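Long-range contacts in carbohydrate esterase (Metagenome, PDB 6TKX), which probably hydrolyses feruloyl and acetyl esters on complex natural xylans, as a bifunctional carbohydrate esterase of the alpha/beta-hydrolase fold: residues T17-V22 / I36-E41; A45-I50 / N116-F121; K8-D13 / M65-I70. All coordinates share one frame; numbering follows the deposited sequence.

How the contacts relate
Contact 1 shares its side of the chain's centre with each of the other two, toward one edge of the mixed sheet of the alpha/beta-hydrolase fold. Contacts 1 and 2 both build that sheet, the first through an antiparallel hairpin at its rim, the second through a parallel pairing of strand 46-52 with strands 117-119 and 121-127, far along the sequence; Tyr46 packs on Leu38 and Pro39 between them. Contact 3 joins no strands: it lays the N-terminal loop on helix 63-77 and is the most buried of the three, though the smallest. Backbone hydrogen bonds dominate contacts 1 and 2, whereas contact 3 has none across it. Tyr37 links contacts 1 and 3 by touching Pro10 and Ser67.

Contact 1 (T17-V22 / I36-E41)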
ATOM      1  N   THR A  17      15.761 -16.380  -3.081  1.00 41.25           N
ATOM      2  CA  THR A  17      15.807 -16.416  -1.632  1.00 38.18           C
ATOM      3  C   THR A  17      14.475 -15.963  -1.085  1.00 45.79           C
ATOM      4  O   THR A  17      13.894 -15.008  -1.583  1.00 41.96           O
ATOM      5  CB  THR A  17      16.937 -15.511  -1.134  1.00 45.60           C
ATOM      6  OG1 THR A  17      18.098 -15.753  -1.936  1.00 38.05           O
ATOM      7  CG2 THR A  17      17.235 -15.776   0.323  1.00 43.44           C
ATOM      8  N   SER A  18      14.049 -16.604  -0.012  1.00 42.67           N
ATOM      9  CA  SER A  18      12.697 -16.490   0.506  1.00 42.43           C
ATOM     10  C   SER A  18      12.819 -16.587   2.019  1.00 47.23           C
ATOM     11  O   SER A  18      13.479 -17.499   2.518  1.00 48.21           O
ATOM     12  CB  SER A  18      11.826 -17.605  -0.119  1.00 46.19           C
ATOM     13  OG  SER A  18      11.090 -18.367   0.822  1.00 59.39           O
ATOM     14  N   TRP A  19      12.265 -15.601   2.739  1.00 47.19           N
ATOM     15  CA  TRP A  19      12.035 -15.686   4.185  1.00 40.20           C
ATOM     16  C   TRP A  19      10.545 -15.441   4.421  1.00 45.18           C
ATOM     17  O   TRP A  19      10.031 -14.379   4.055  1.00 45.30           O
ATOM     18  CB  TRP A  19      12.833 -14.648   4.992  1.00 42.87           C
ATOM     19  CG  TRP A  19      14.351 -14.670   4.998  1.00 45.38           C
ATOM     20  CD1 TRP A  19      15.160 -15.213   5.972  1.00 38.12           C
ATOM     21  CD2 TRP A  19      15.235 -14.074   4.037  1.00 45.21           C
ATOM     22  NE1 TRP A  19      16.466 -15.000   5.665  1.00 35.84           N
ATOM     23  CE2 TRP A  19      16.553 -14.309   4.487  1.00 38.46           C
ATOM     24  CE3 TRP A  19      15.045 -13.390   2.831  1.00 48.50           C
ATOM     25  CZ2 TRP A  19      17.679 -13.880   3.780  1.00 41.02           C
ATOM     26  CZ3 TRP A  19      16.171 -12.969   2.115  1.00 49.03           C
ATOM     27  CH2 TRP A  19      17.472 -13.211   2.601  1.00 46.51           C
ATOM     28  N   THR A  20       9.860 -16.384   5.059  1.00 39.41           N
ATOM     29  CA  THR A  20       8.420 -16.265   5.220  1.00 45.87           C
ATOM     30  C   THR A  20       8.047 -16.216   6.690  1.00 37.51           C
ATOM     31  O   THR A  20       8.721 -16.788   7.545  1.00 40.36           O
ATOM     32  CB  THR A  20       7.604 -17.422   4.526  1.00 42.42           C
ATOM     33  OG1 THR A  20       7.907 -18.698   5.099  1.00 42.95           O
ATOM     34  CG2 THR A  20       7.878 -17.453   3.033  1.00 38.35           C
ATOM     35  N   ASN A  21       6.963 -15.495   6.938  1.00 38.27           N
ATOM     36  CA  ASN A  21       6.376 -15.307   8.258  1.00 43.80           C
ATOM     37  C   ASN A  21       7.394 -14.770   9.247  1.00 37.60           C
ATOM     38  O   ASN A  21       7.528 -15.258  10.366  1.00 37.17           O
ATOM     39  CB  ASN A  21       5.726 -16.587   8.742  1.00 41.61           C
ATOM     40  CG  ASN A  21       4.545 -16.978   7.864  1.00 51.38           C
ATOM     41  OD1 ASN A  21       3.555 -16.231   7.749  1.00 52.58           O
ATOM     42  ND2 ASN A  21       4.644 -18.138   7.230  1.00 49.17           N
ATOM     43  N   VAL A  22       8.108 -13.743   8.792  1.00 38.22           N
ATOM     44  CA  VAL A  22       8.967 -12.918   9.633  1.00 42.65           C
ATOM     45  C   VAL A  22       8.121 -11.853  10.337  1.00 44.00           C
ATOM     46  O   VAL A  22       7.401 -11.084   9.688  1.00 44.13           O
ATOM     47  CB  VAL A  22      10.061 -12.263   8.775  1.00 41.03           C
ATOM     48  CG1 VAL A  22      10.916 -11.316   9.639  1.00 49.69           C
ATOM     49  CG2 VAL A  22      10.929 -13.307   8.070  1.00 46.35           C
ATOM     50  N   ILE A  36       9.610 -12.044   2.449  1.00 40.92           N
ATOM     51  CA  ILE A  36      10.674 -11.355   1.723  1.00 33.93           C
ATOM     52  C   ILE A  36      11.190 -12.270   0.635  1.00 45.08           C
ATOM     53  O   ILE A  36      11.484 -13.442   0.903  1.00 45.37           O
ATOM     54  CB  ILE A  36      11.835 -10.943   2.657  1.00 35.04           C
ATOM     55  CG1 ILE A  36      11.321  -9.953   3.716  1.00 43.25           C
ATOM     56  CG2 ILE A  36      12.981 -10.350   1.835  1.00 32.90           C
ATOM     57  CD1 ILE A  36      12.330  -9.526   4.748  1.00 39.34           C
ATOM     58  N   TYR A  37      11.348 -11.729  -0.572  1.00 35.72           N
ATOM     59  CA  TYR A  37      11.853 -12.492  -1.705  1.00 42.13           C
ATOM     60  C   TYR A  37      12.920 -11.683  -2.429  1.00 45.83           C
ATOM     61  O   TYR A  37      12.719 -10.500  -2.711  1.00 42.44           O
ATOM     62  CB  TYR A  37      10.740 -12.863  -2.691  1.00 42.33           C
ATOM     63  CG  TYR A  37       9.590 -13.600  -2.052  1.00 49.02           C
ATOM     64  CD1 TYR A  37       9.589 -14.982  -1.996  1.00 40.41           C
ATOM     65  CD2 TYR A  37       8.498 -12.913  -1.496  1.00 39.04           C
ATOM     66  CE1 TYR A  37       8.552 -15.674  -1.405  1.00 42.83           C
ATOM     67  CE2 TYR A  37       7.440 -13.610  -0.908  1.00 44.35           C
ATOM     68  CZ  TYR A  37       7.486 -15.012  -0.874  1.00 40.45           C
ATOM     69  OH  TYR A  37       6.488 -15.770  -0.319  1.00 40.10           O
ATOM     70  N   LEU A  38      14.044 -12.331  -2.751  1.00 39.99           N
ATOM     71  CA  LEU A  38      15.056 -11.675  -3.562  1.00 44.69           C
ATOM     72  C   LEU A  38      15.049 -12.270  -4.959  1.00 40.97           C
ATOM     73  O   LEU A  38      14.782 -13.461  -5.133  1.00 39.84           O
ATOM     74  CB  LEU A  38      16.452 -11.813  -2.932  1.00 51.09           C
ATOM     75  CG  LEU A  38      16.467 -11.516  -1.420  1.00 47.83           C
ATOM     76  CD1 LEU A  38      17.831 -11.788  -0.775  1.00 47.10           C
ATOM     77  CD2 LEU A  38      15.997 -10.076  -1.150  1.00 41.81           C
ATOM     78  N   PRO A  39      15.312 -11.470  -5.980  1.00 44.46           N
ATOM     79  CA  PRO A  39      15.197 -11.974  -7.350  1.00 48.71           C
ATOM     80  C   PRO A  39      16.054 -13.208  -7.622  1.00 48.53           C
ATOM     81  O   PRO A  39      17.010 -13.524  -6.903  1.00 47.07           O
ATOM     82  CB  PRO A  39      15.662 -10.782  -8.203  1.00 50.33           C
ATOM     83  CG  PRO A  39      15.357  -9.595  -7.391  1.00 46.79           C
ATOM     84  CD  PRO A  39      15.453 -10.003  -5.940  1.00 50.06           C
ATOM     85  N   LYS A  40      15.688 -13.902  -8.707  1.00 55.19           N
ATOM     86  CA  LYS A  40      16.514 -14.981  -9.249  1.00 60.58           C
ATOM     87  C   LYS A  40      17.872 -14.447  -9.679  1.00 62.51           C
ATOM     88  O   LYS A  40      18.912 -14.881  -9.174  1.00 57.37           O
ATOM     89  CB  LYS A  40      15.794 -15.664 -10.424  1.00 63.53           C
ATOM     90  CG  LYS A  40      16.512 -16.907 -11.006  1.00 66.87           C
ATOM     91  CD  LYS A  40      15.611 -17.740 -11.932  1.00 66.03           C
ATOM     92  CE  LYS A  40      16.398 -18.637 -12.912  1.00 60.73           C
ATOM     93  NZ  LYS A  40      16.895 -19.886 -12.295  1.00 78.57           N
ATOM     94  N   GLU A  41      17.883 -13.490 -10.602  1.00 69.06           N
ATOM     95  CA  GLU A  41      19.133 -12.853 -10.992  1.00 75.42           C
ATOM     96  C   GLU A  41      19.796 -12.314  -9.733  1.00 68.86           C
ATOM     97  O   GLU A  41      19.396 -11.273  -9.208  1.00 61.41           O
ATOM     98  CB  GLU A  41      18.908 -11.754 -12.025  1.00 94.15           C
ATOM     99  CG  GLU A  41      18.522 -12.271 -13.420  1.00128.00           C
ATOM    100  CD  GLU A  41      17.041 -12.597 -13.549  1.00199.95           C
ATOM    101  OE1 GLU A  41      16.268 -12.282 -12.622  1.00195.78           O
ATOM    102  OE2 GLU A  41      16.651 -13.168 -14.587  1.00258.21           O
TER
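Thr17 and Leu38 form the first rung of an antiparallel pairing whose strand axes run at 175° to each other. The amide N of Leu38 donates to Thr17 O at 2.9 Å, and the CA-H of Tyr37 also approaches that oxygen. On the face carrying the threonine side chain, Thr17 CB rests against Leu38 CD1 at 3.8 Å. Ser18 faces Tyr37 as a non-hydrogen-bonded pair on the other side of the sheet, where Ser18 CB lies 3.9 Å from Tyr37 CD1. At Trp19 the pairing is again hydrogen-bonded: Trp19 N reaches Ile36 O and Ile36 N returns to Trp19 O, both at 2.9 Å. With CG anti to the carbonyl carbon (chi1 -63°), the indole is swung toward the side chains of Ile36 and Leu38 across the pairing. Its six-membered ring meets Leu38 edge-on, Trp19 CZ3 to Leu38 CD1 at 3.5 Å, while CE3 approaches Ile36 CG2 obliquely at 3.8 Å. Were Trp19 an alanine, Leu38 CD1 and Ile36 CG2 would probably lose their aromatic neighbour, with a gap left beside them and Tyr115 deprived of its edge-to-face partner. Thr20 adds a peripheral touch, CG2 to Tyr37 OH at 4.0 Å. Beyond it, Asn21 and Val22 both face Leu34, forming a G1 beta bulge. This beta hairpin edges the main sheet: strand 33-39 pairs in turn with strand 80-84, Tyr37 packs on helix 63-77 through Ser67 and Leu75, and Leu38 touches Tyr46 of strand 46-52.

Contact 2 (A45-I50 / N116-F121); sequences AYKAII and NIDPSF
The ring of Tyr46 is approached obliquely by Asn116 O, which lies 3.3 Å from Tyr46 CD2, and strand 33-39 supplies Pro39 as a further neighbour of this side chain. At the edge of the Phe121 ring, in plane, lies Ile49 CD1, 3.8 Å from Phe121 CE1. Ala48 O comes to the same ring obliquely. Having CG anti to the backbone N (chi1 -180°) carries this ring toward Ile49, while the phenylalanine side chain crosses the start of the Lys47 chain at about a right angle, Phe121 CB 3.9 Å from Lys47 CG. Ala48 CB packs on Ile117 CG2.

The backbones pair in parallel at Tyr46 and Ile117, within the mixed sheet of the alpha/beta-hydrolase fold, although the short strand segments cross at 74°. Tyr46 N donates to Asn116 O at 2.9 Å, and Tyr46 O accepts from Asp118 N in a short, bent bond of doubtful geometry. After the chain turns a corner at Ser120, Ala48 N donates to Phe121 O in a nearly straight bond of 3.1 Å (168°). An Asx turn leads into the corner, Ser120 N donating to Asp118 OD2 at 2.8 Å from above the carboxylate plane.

Lys47 runs extended beside the Asp118 side chain, the two pointing the same way. Lys47 NZ bonds to Ser290 O and stands 5.0 Å from Asp118 OD1. The lysine therefore ties strand 46-52 to helix 276-291 rather than forming a salt bridge across the contact, although the carboxylate is likely to stabilise its positive charge at longer range. Backbone bonds set the pairing, and apolar side chains fill in around them.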
ATOM      1  N   ALA A  45      23.124  -6.485  -3.629  1.00 58.05           N
ATOM      2  CA  ALA A  45      22.058  -5.760  -2.971  1.00 52.42           C
ATOM      3  C   ALA A  45      20.897  -5.599  -3.939  1.00 53.34           C
ATOM      4  O   ALA A  45      21.074  -5.495  -5.162  1.00 48.09           O
ATOM      5  CB  ALA A  45      22.530  -4.389  -2.497  1.00 55.35           C
ATOM      6  N   TYR A  46      19.702  -5.587  -3.370  1.00 52.40           N
ATOM      7  CA  TYR A  46      18.493  -5.284  -4.117  1.00 52.10           C
ATOM      8  C   TYR A  46      17.797  -4.118  -3.447  1.00 42.52           C
ATOM      9  O   TYR A  46      17.632  -4.112  -2.222  1.00 39.46           O
ATOM     10  CB  TYR A  46      17.549  -6.478  -4.175  1.00 47.90           C
ATOM     11  CG  TYR A  46      18.247  -7.748  -4.571  1.00 49.69           C
ATOM     12  CD1 TYR A  46      18.431  -8.073  -5.907  1.00 46.72           C
ATOM     13  CD2 TYR A  46      18.735  -8.603  -3.611  1.00 50.16           C
ATOM     14  CE1 TYR A  46      19.074  -9.224  -6.267  1.00 55.50           C
ATOM     15  CE2 TYR A  46      19.368  -9.764  -3.963  1.00 58.13           C
ATOM     16  CZ  TYR A  46      19.538 -10.074  -5.287  1.00 54.81           C
ATOM     17  OH  TYR A  46      20.179 -11.248  -5.622  1.00 63.99           O
ATOM     18  N   LYS A  47      17.415  -3.137  -4.249  1.00 49.08           N
ATOM     19  CA  LYS A  47      16.446  -2.149  -3.793  1.00 54.84           C
ATOM     20  C   LYS A  47      15.094  -2.834  -3.580  1.00 48.92           C
ATOM     21  O   LYS A  47      14.790  -3.865  -4.191  1.00 47.62           O
ATOM     22  CB  LYS A  47      16.377  -1.002  -4.798  1.00 52.00           C
ATOM     23  CG  LYS A  47      17.668  -0.170  -4.776  1.00 55.91           C
ATOM     24  CD  LYS A  47      17.943   0.568  -6.069  1.00 58.78           C
ATOM     25  CE  LYS A  47      19.089   1.598  -5.889  1.00 60.66           C
ATOM     26  NZ  LYS A  47      19.402   2.341  -7.155  1.00 67.69           N
ATOM     27  N   ALA A  48      14.300  -2.267  -2.679  1.00 45.91           N
ATOM     28  CA  ALA A  48      13.159  -2.951  -2.084  1.00 50.82           C
ATOM     29  C   ALA A  48      11.830  -2.302  -2.471  1.00 47.62           C
ATOM     30  O   ALA A  48      11.731  -1.077  -2.586  1.00 45.03           O
ATOM     31  CB  ALA A  48      13.308  -2.967  -0.559  1.00 48.16           C
ATOM     32  N   ILE A  49      10.815  -3.146  -2.668  1.00 41.85           N
ATOM     33  CA  ILE A  49       9.436  -2.736  -2.925  1.00 41.84           C
ATOM     34  C   ILE A  49       8.565  -3.471  -1.917  1.00 45.32           C
ATOM     35  O   ILE A  49       8.554  -4.710  -1.901  1.00 39.70           O
ATOM     36  CB  ILE A  49       8.968  -3.075  -4.358  1.00 42.67           C
ATOM     37  CG1 ILE A  49       9.856  -2.441  -5.436  1.00 41.19           C
ATOM     38  CG2 ILE A  49       7.485  -2.674  -4.572  1.00 44.52           C
ATOM     39  CD1 ILE A  49       9.667  -0.948  -5.629  1.00 44.75           C
ATOM     40  N   ILE A  50       7.845  -2.722  -1.078  1.00 37.06           N
ATOM     41  CA  ILE A  50       6.865  -3.296  -0.159  1.00 35.93           C
ATOM     42  C   ILE A  50       5.508  -3.382  -0.848  1.00 41.27           C
ATOM     43  O   ILE A  50       5.096  -2.458  -1.573  1.00 38.53           O
ATOM     44  CB  ILE A  50       6.771  -2.465   1.127  1.00 43.97           C
ATOM     45  CG1 ILE A  50       8.069  -2.603   1.912  1.00 43.12           C
ATOM     46  CG2 ILE A  50       5.570  -2.893   1.921  1.00 38.82           C
ATOM     47  CD1 ILE A  50       8.103  -1.798   3.198  1.00 40.05           C
ATOM     48  N   ASN A 116      20.027  -8.440   2.356  1.00 49.78           N
ATOM     49  CA  ASN A 116      20.659  -8.072   1.097  1.00 50.20           C
ATOM     50  C   ASN A 116      19.804  -7.081   0.348  1.00 48.57           C
ATOM     51  O   ASN A 116      19.795  -7.048  -0.889  1.00 51.11           O
ATOM     52  CB  ASN A 116      20.963  -9.316   0.271  1.00 56.03           C
ATOM     53  CG  ASN A 116      21.896 -10.252   1.013  1.00 55.12           C
ATOM     54  OD1 ASN A 116      21.527 -11.349   1.444  1.00 69.70           O
ATOM     55  ND2 ASN A 116      23.089  -9.785   1.228  1.00 42.76           N
ATOM     56  N   ILE A 117      19.106  -6.277   1.144  1.00 54.93           N
ATOM     57  CA  ILE A 117      18.334  -5.139   0.674  1.00 47.16           C
ATOM     58  C   ILE A 117      19.203  -3.892   0.733  1.00 45.83           C
ATOM     59  O   ILE A 117      19.776  -3.554   1.777  1.00 37.39           O
ATOM     60  CB  ILE A 117      17.065  -4.967   1.525  1.00 50.28           C
ATOM     61  CG1 ILE A 117      16.064  -6.086   1.213  1.00 51.48           C
ATOM     62  CG2 ILE A 117      16.419  -3.611   1.295  1.00 50.56           C
ATOM     63  CD1 ILE A 117      15.075  -6.322   2.318  1.00 44.81           C
ATOM     64  N   ASP A 118      19.280  -3.194  -0.372  1.00 48.35           N
ATOM     65  CA  ASP A 118      19.739  -1.817  -0.337  1.00 53.36           C
ATOM     66  C   ASP A 118      18.614  -0.870   0.099  1.00 50.66           C
ATOM     67  O   ASP A 118      17.651  -0.669  -0.659  1.00 53.98           O
ATOM     68  CB  ASP A 118      20.256  -1.414  -1.716  1.00 54.07           C
ATOM     69  CG  ASP A 118      20.693   0.003  -1.747  1.00 48.50           C
ATOM     70  OD1 ASP A 118      21.025   0.503  -2.836  1.00 54.64           O
ATOM     71  OD2 ASP A 118      20.699   0.611  -0.657  1.00 52.01           O
ATOM     72  N   PRO A 119      18.706  -0.244   1.278  1.00 53.23           N
ATOM     73  CA  PRO A 119      17.633   0.650   1.741  1.00 53.69           C
ATOM     74  C   PRO A 119      17.688   2.050   1.139  1.00 52.65           C
ATOM     75  O   PRO A 119      16.819   2.876   1.431  1.00 52.22           O
ATOM     76  CB  PRO A 119      17.858   0.677   3.263  1.00 50.50           C
ATOM     77  CG  PRO A 119      19.319   0.250   3.453  1.00 51.60           C
ATOM     78  CD  PRO A 119      19.899  -0.107   2.129  1.00 51.16           C
ATOM     79  N   SER A 120      18.683   2.320   0.308  1.00 54.58           N
ATOM     80  CA  SER A 120      18.724   3.460  -0.593  1.00 55.39           C
ATOM     81  C   SER A 120      17.377   3.736  -1.256  1.00 57.52           C
ATOM     82  O   SER A 120      17.096   4.876  -1.639  1.00 59.55           O
ATOM     83  CB  SER A 120      19.807   3.187  -1.652  1.00 52.21           C
ATOM     84  OG  SER A 120      19.741   4.049  -2.766  1.00 62.65           O
ATOM     85  N   PHE A 121      16.549   2.707  -1.424  1.00 54.33           N
ATOM     86  CA  PHE A 121      15.257   2.879  -2.078  1.00 52.65           C
ATOM     87  C   PHE A 121      14.266   1.860  -1.535  1.00 58.71           C
ATOM     88  O   PHE A 121      14.495   0.650  -1.636  1.00 55.32           O
ATOM     89  CB  PHE A 121      15.394   2.730  -3.586  1.00 53.29           C
ATOM     90  CG  PHE A 121      14.108   2.905  -4.330  1.00 60.17           C
ATOM     91  CD1 PHE A 121      13.253   1.832  -4.537  1.00 61.95           C
ATOM     92  CD2 PHE A 121      13.746   4.135  -4.824  1.00 59.14           C
ATOM     93  CE1 PHE A 121      12.072   1.986  -5.233  1.00 53.16           C
ATOM     94  CE2 PHE A 121      12.568   4.294  -5.521  1.00 57.22           C
ATOM     95  CZ  PHE A 121      11.734   3.213  -5.732  1.00 57.35           C
TER

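Contact 3 (K8-D13 / M65-I70)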
ATOM      1  N   LYS A   8       0.113 -19.295  -4.417  1.00 64.33           N
ATOM      2  CA  LYS A   8       0.473 -18.906  -3.048  1.00 57.25           C
ATOM      3  C   LYS A   8       1.910 -18.377  -3.027  1.00 53.75           C
ATOM      4  O   LYS A   8       2.875 -19.152  -2.975  1.00 51.67           O
ATOM      5  CB  LYS A   8       0.317 -20.064  -2.054  1.00 60.92           C
ATOM      6  CG  LYS A   8       0.456 -19.574  -0.589  1.00 57.49           C
ATOM      7  CD  LYS A   8       0.503 -20.692   0.446  1.00 58.01           C
ATOM      8  CE  LYS A   8       1.152 -20.200   1.764  1.00 59.81           C
ATOM      9  NZ  LYS A   8       0.199 -19.962   2.885  1.00 57.04           N
ATOM     10  N   GLY A   9       2.040 -17.053  -3.025  1.00 48.01           N
ATOM     11  CA  GLY A   9       3.321 -16.414  -3.111  1.00 37.13           C
ATOM     12  C   GLY A   9       3.762 -16.394  -4.557  1.00 45.13           C
ATOM     13  O   GLY A   9       3.068 -16.891  -5.446  1.00 39.28           O
ATOM     14  N   PRO A  10       4.903 -15.785  -4.841  1.00 45.29           N
ATOM     15  CA  PRO A  10       5.375 -15.752  -6.222  1.00 45.20           C
ATOM     16  C   PRO A  10       5.934 -17.108  -6.637  1.00 45.41           C
ATOM     17  O   PRO A  10       6.467 -17.865  -5.817  1.00 42.89           O
ATOM     18  CB  PRO A  10       6.461 -14.672  -6.173  1.00 49.71           C
ATOM     19  CG  PRO A  10       6.998 -14.786  -4.785  1.00 41.15           C
ATOM     20  CD  PRO A  10       5.916 -15.266  -3.898  1.00 40.45           C
ATOM     21  N   ALA A  11       5.797 -17.406  -7.933  1.00 41.37           N
ATOM     22  CA  ALA A  11       6.258 -18.685  -8.467  1.00 42.40           C
ATOM     23  C   ALA A  11       7.705 -18.963  -8.054  1.00 45.10           C
ATOM     24  O   ALA A  11       8.505 -18.045  -7.830  1.00 37.98           O
ATOM     25  CB  ALA A  11       6.128 -18.680  -9.989  1.00 43.57           C
ATOM     26  N   GLU A  12       8.049 -20.256  -7.957  1.00 49.72           N
ATOM     27  CA  GLU A  12       9.306 -20.640  -7.314  1.00 49.39           C
ATOM     28  C   GLU A  12      10.533 -20.150  -8.083  1.00 48.24           C
ATOM     29  O   GLU A  12      11.544 -19.782  -7.465  1.00 43.91           O
ATOM     30  CB  GLU A  12       9.363 -22.156  -7.144  1.00 50.60           C
ATOM     31  CG  GLU A  12      10.687 -22.667  -6.540  1.00 54.97           C
ATOM     32  CD  GLU A  12      11.703 -23.161  -7.581  1.00 66.34           C
ATOM     33  OE1 GLU A  12      11.354 -23.163  -8.787  1.00 59.92           O
ATOM     34  OE2 GLU A  12      12.854 -23.543  -7.186  1.00 66.53           O
ATOM     35  N   ASP A  13      10.461 -20.100  -9.407  1.00 46.74           N
ATOM     36  CA  ASP A  13      11.625 -19.769 -10.215  1.00 51.68           C
ATOM     37  C   ASP A  13      11.830 -18.264 -10.376  1.00 50.97           C
ATOM     38  O   ASP A  13      12.744 -17.851 -11.091  1.00 54.30           O
ATOM     39  CB  ASP A  13      11.507 -20.465 -11.592  1.00 59.54           C
ATOM     40  CG  ASP A  13      12.813 -20.376 -12.444  1.00 65.86           C
ATOM     41  OD1 ASP A  13      12.851 -19.571 -13.414  1.00 62.24           O
ATOM     42  OD2 ASP A  13      13.801 -21.103 -12.141  1.00 64.60           O
ATOM     43  N   MET A  65      -1.434 -13.661  -1.052  1.00 38.44           N
ATOM     44  CA  MET A  65      -2.201 -13.249  -2.233  1.00 39.61           C
ATOM     45  C   MET A  65      -1.525 -12.086  -2.955  1.00 35.11           C
ATOM     46  O   MET A  65      -1.414 -12.087  -4.181  1.00 39.26           O
ATOM     47  CB  MET A  65      -3.630 -12.877  -1.842  1.00 37.40           C
ATOM     48  CG  MET A  65      -4.592 -14.090  -1.791  1.00 52.05           C
ATOM     49  SD  MET A  65      -6.087 -13.692  -0.822  1.00 73.19           S
ATOM     50  CE  MET A  65      -6.377 -15.175   0.171  1.00 49.98           C
ATOM     51  N   ALA A  66      -1.054 -11.085  -2.209  1.00 41.86           N
ATOM     52  CA  ALA A  66      -0.446  -9.929  -2.857  1.00 40.35           C
ATOM     53  C   ALA A  66       0.811 -10.342  -3.606  1.00 36.80           C
ATOM     54  O   ALA A  66       1.004  -9.960  -4.774  1.00 35.67           O
ATOM     55  CB  ALA A  66      -0.146  -8.850  -1.828  1.00 33.33           C
ATOM     56  N   SER A  67       1.661 -11.152  -2.948  1.00 40.28           N
ATOM     57  CA  SER A  67       2.823 -11.764  -3.604  1.00 37.43           C
ATOM     58  C   SER A  67       2.453 -12.453  -4.910  1.00 45.26           C
ATOM     59  O   SER A  67       3.076 -12.231  -5.952  1.00 44.32           O
ATOM     60  CB  SER A  67       3.453 -12.787  -2.667  1.00 35.94           C
ATOM     61  OG  SER A  67       4.241 -12.153  -1.717  1.00 47.26           O
ATOM     62  N   ALA A  68       1.433 -13.305  -4.867  1.00 42.11           N
ATOM     63  CA  ALA A  68       1.087 -14.056  -6.056  1.00 43.12           C
ATOM     64  C   ALA A  68       0.591 -13.133  -7.151  1.00 45.79           C
ATOM     65  O   ALA A  68       0.842 -13.392  -8.332  1.00 35.82           O
ATOM     66  CB  ALA A  68       0.043 -15.102  -5.700  1.00 43.58           C
ATOM     67  N   SER A  69      -0.074 -12.031  -6.783  1.00 40.34           N
ATOM     68  CA  SER A  69      -0.629 -11.143  -7.808  1.00 43.80           C
ATOM     69  C   SER A  69       0.431 -10.278  -8.487  1.00 45.27           C
ATOM     70  O   SER A  69       0.402 -10.120  -9.714  1.00 47.37           O
ATOM     71  CB  SER A  69      -1.703 -10.228  -7.220  1.00 39.21           C
ATOM     72  OG  SER A  69      -2.768 -10.965  -6.654  1.00 46.92           O
ATOM     73  N   ILE A  70       1.352  -9.675  -7.726  1.00 43.89           N
ATOM     74  CA  ILE A  70       2.220  -8.652  -8.297  1.00 45.11           C
ATOM     75  C   ILE A  70       3.700  -8.876  -8.022  1.00 50.34           C
ATOM     76  O   ILE A  70       4.521  -8.041  -8.416  1.00 50.36           O
ATOM     77  CB  ILE A  70       1.809  -7.233  -7.833  1.00 50.73           C
ATOM     78  CG1 ILE A  70       2.133  -6.990  -6.354  1.00 46.18           C
ATOM     79  CG2 ILE A  70       0.312  -6.978  -8.028  1.00 45.64           C
ATOM     80  CD1 ILE A  70       1.646  -5.612  -5.833  1.00 50.10           C
TER
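Gly9 and Pro10 lie against one side of the helix at Ser67 and Ala68. Ser67 CB meets both loop residues, 3.7 Å from Gly9 CA and 3.7 Å from Pro10 CD. Alongside, Gly9 O comes to 3.5 Å from both the CA and the CB of Ala68, the former through a bent CA-H...O contact (127° at the hydrogen). The glycine backbone is thus within CH-contact distance of the helix. Its positive phi (81°) suits a glycine, and a CB at this position, though pointing away from the helix, would probably clash with Pro10 CD.

Further out, the Ser67 hydroxyl makes a weak hydrogen bond to Lys63 O one turn earlier in helix 63-77; with OG beside the backbone N (chi1 -79°), CB is what the loop meets. Tyr37 of strand 33-39 packs on Pro10, and Leu75 adds a further neighbour for the proline, placing the loop over the junction of helix and sheet.

No hydrogen bond joins the two segments, so the N-terminal loop is held to this helix by van der Waals fit and one bent CA-H...O contact.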